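Local coordinates for putative transcriptional regulator TRANSCRIPTION REGULATOR protein (Rhizobium meliloti, PDB 5NLA) that is an AraC-like transcriptional activator that binds c-di-GMP to regulate extracellular polysaccharide production and probably recognises specific DNA sequences, at residues M173-L178 with R254-I259. Sequence-based numbering, arbitrary orientation.
Sequences MPYELL and RAHRYI
An interdomain contact of an AraC-like activator brings Tyr-175, from the turn that follows strand 166-173 of the beta-sheet domain, against His-256 and Arg-257 of helix 251-261. Helix 251-261 probably belongs to the helical, helix-turn-helix DNA-binding part, as in other AraC-type regulators. Tyr-175 does nearly all the reaching from its side: CG stands anti to the backbone N (chi1 -171°), which sends the ring out of the short 175-178 turn toward the helix.

The base of the ring meets His-256, with Tyr-175 CD2 3.6 Å from His-256 CB. The two side chains run past each other in opposite directions, and His-256 ND1 comes to 3.7 Å from Tyr-175 CB. This imidazole nitrogen finds its polar partner in Asp-122, to which it is hydrogen-bonded, while the His-256 ring also meets that of Tyr-297. Farther along the tyrosine, CE2 lies 3.7 Å from Arg-257 CA, alongside the backbone where His-256 passes into Arg-257. No hydrogen bond links the segments here; the contact is van der Waals packing. Trp-124 holds Tyr-175 from its own domain, its NE1 bonding to the tyrosine carbonyl and its ring meeting the phenol. Next door, Glu-176 also spans the junction, with a salt bridge to Arg-301 and a hydrogen bond to His-260.

Arg-257 offers its aliphatic part and turns its guanidinium away, bending at chi3 (58°) toward a salt bridge with Glu-186. The phenol oxygen lies against methylenes: Tyr-175 OH sits 3.3 Å from Arg-257 CB and equally close to Arg-257 CG.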
loop_
_atom_site.group_PDB
_atom_site.type_symbol
_atom_site.label_atom_id
_atom_site.label_comp_id
_atom_site.label_asym_id
_atom_site.label_seq_id
_atom_site.Cartn_x
_atom_site.Cartn_y
_atom_site.Cartn_z
ATOM N N MET A 173 -0.870 -1.647 4.569
ATOM C CA MET A 173 -1.894 -1.970 5.566
ATOM C C MET A 173 -3.230 -2.164 4.825
ATOM O O MET A 173 -3.631 -1.283 4.051
ATOM C CB MET A 173 -2.002 -0.827 6.592
ATOM C CG MET A 173 -0.829 -0.741 7.584
ATOM S SD MET A 173 -0.580 0.845 8.419
ATOM C CE MET A 173 -0.199 1.808 6.976
ATOM N N PRO A 174 -3.918 -3.312 5.035
ATOM C CA PRO A 174 -5.184 -3.540 4.322
ATOM C C PRO A 174 -6.260 -2.530 4.713
ATOM O O PRO A 174 -6.301 -2.118 5.870
ATOM C CB PRO A 174 -5.603 -4.944 4.762
ATOM C CG PRO A 174 -4.424 -5.542 5.433
ATOM C CD PRO A 174 -3.602 -4.420 5.953
ATOM N N TYR A 175 -7.122 -2.161 3.759
ATOM C CA TYR A 175 -8.092 -1.064 3.940
ATOM C C TYR A 175 -8.677 -0.980 5.340
ATOM O O TYR A 175 -8.740 0.092 5.937
ATOM C CB TYR A 175 -9.278 -1.168 2.964
ATOM C CG TYR A 175 -10.134 0.079 3.010
ATOM C CD1 TYR A 175 -9.678 1.254 2.433
ATOM C CD2 TYR A 175 -11.355 0.104 3.668
ATOM C CE1 TYR A 175 -10.414 2.417 2.486
ATOM C CE2 TYR A 175 -12.100 1.274 3.727
ATOM C CZ TYR A 175 -11.613 2.432 3.131
ATOM O OH TYR A 175 -12.305 3.622 3.153
ATOM N N GLU A 176 -9.109 -2.126 5.839
ATOM C CA GLU A 176 -9.874 -2.201 7.063
ATOM C C GLU A 176 -9.084 -1.835 8.316
ATOM O O GLU A 176 -9.662 -1.322 9.274
ATOM C CB GLU A 176 -10.456 -3.598 7.194
ATOM C CG GLU A 176 -11.439 -3.756 8.333
ATOM C CD GLU A 176 -12.673 -2.859 8.249
ATOM O OE1 GLU A 176 -13.124 -2.536 7.121
ATOM O OE2 GLU A 176 -13.199 -2.492 9.327
ATOM N N LEU A 177 -7.777 -2.077 8.303
ATOM C CA LEU A 177 -6.906 -1.713 9.429
ATOM C C LEU A 177 -7.124 -0.269 9.889
ATOM O O LEU A 177 -7.213 0.004 11.089
ATOM C CB LEU A 177 -5.425 -1.925 9.070
ATOM C CG LEU A 177 -4.561 -2.635 10.112
ATOM C CD1 LEU A 177 -4.557 -1.881 11.432
ATOM C CD2 LEU A 177 -5.024 -4.078 10.322
ATOM N N LEU A 178 -7.231 0.635 8.919
ATOM C CA LEU A 178 -7.349 2.065 9.172
ATOM C C LEU A 178 -8.686 2.674 8.720
ATOM O O LEU A 178 -8.847 3.893 8.767
ATOM C CB LEU A 178 -6.190 2.801 8.482
ATOM C CG LEU A 178 -4.757 2.380 8.840
ATOM C CD1 LEU A 178 -3.734 2.841 7.805
ATOM C CD2 LEU A 178 -4.389 2.916 10.214
ATOM N N ARG A 254 -13.241 2.151 -3.275
ATOM C CA ARG A 254 -14.649 2.549 -3.162
ATOM C C ARG A 254 -15.545 1.425 -2.653
ATOM O O ARG A 254 -16.446 1.681 -1.861
ATOM C CB ARG A 254 -15.176 3.139 -4.477
ATOM C CG ARG A 254 -14.742 4.585 -4.667
ATOM C CD ARG A 254 -15.321 5.224 -5.908
ATOM N NE ARG A 254 -14.808 4.559 -7.106
ATOM C CZ ARG A 254 -15.541 4.044 -8.101
ATOM N NH1 ARG A 254 -16.877 4.124 -8.111
ATOM N NH2 ARG A 254 -14.918 3.453 -9.120
ATOM N N ALA A 255 -15.270 0.195 -3.087
ATOM C CA ALA A 255 -15.983 -1.000 -2.622
ATOM C C ALA A 255 -15.701 -1.323 -1.153
ATOM O O ALA A 255 -16.631 -1.552 -0.374
ATOM C CB ALA A 255 -15.617 -2.197 -3.479
ATOM N N HIS A 256 -14.420 -1.351 -0.782
ATOM C CA HIS A 256 -14.041 -1.601 0.614
ATOM C C HIS A 256 -14.613 -0.555 1.586
ATOM O O HIS A 256 -14.959 -0.898 2.732
ATOM C CB HIS A 256 -12.518 -1.703 0.779
ATOM C CG HIS A 256 -11.950 -3.044 0.427
ATOM N ND1 HIS A 256 -10.619 -3.228 0.139
ATOM C CD2 HIS A 256 -12.527 -4.263 0.315
ATOM C CE1 HIS A 256 -10.392 -4.499 -0.125
ATOM N NE2 HIS A 256 -11.534 -5.150 -0.025
ATOM N N ARG A 257 -14.717 0.694 1.121
ATOM C CA ARG A 257 -15.302 1.776 1.910
ATOM C C ARG A 257 -16.808 1.616 2.027
ATOM O O ARG A 257 -17.359 1.693 3.130
ATOM C CB ARG A 257 -15.001 3.144 1.294
ATOM C CG ARG A 257 -15.432 4.311 2.180
ATOM C CD ARG A 257 -15.087 5.656 1.577
ATOM N NE ARG A 257 -15.683 5.842 0.256
ATOM C CZ ARG A 257 -15.402 6.851 -0.567
ATOM N NH1 ARG A 257 -14.533 7.797 -0.212
ATOM N NH2 ARG A 257 -15.990 6.919 -1.762
ATOM N N TYR A 258 -17.470 1.419 0.888
ATOM C CA TYR A 258 -18.913 1.209 0.877
ATOM C C TYR A 258 -19.267 0.126 1.887
ATOM O O TYR A 258 -20.062 0.357 2.781
ATOM C CB TYR A 258 -19.413 0.833 -0.516
ATOM C CG TYR A 258 -20.910 0.742 -0.560
ATOM C CD1 TYR A 258 -21.686 1.879 -0.760
ATOM C CD2 TYR A 258 -21.558 -0.475 -0.360
ATOM C CE1 TYR A 258 -23.067 1.804 -0.771
ATOM C CE2 TYR A 258 -22.938 -0.564 -0.365
ATOM C CZ TYR A 258 -23.699 0.571 -0.572
ATOM O OH TYR A 258 -25.086 0.456 -0.571
ATOM N N ILE A 259 -18.634 -1.033 1.755
ATOM C CA ILE A 259 -18.822 -2.145 2.686
ATOM C C ILE A 259 -18.595 -1.735 4.131
ATOM O O ILE A 259 -19.403 -2.077 4.986
ATOM C CB ILE A 259 -17.935 -3.363 2.321
ATOM C CG1 ILE A 259 -18.535 -4.084 1.109
ATOM C CG2 ILE A 259 -17.792 -4.349 3.488
ATOM C CD1 ILE A 259 -17.597 -5.075 0.452
#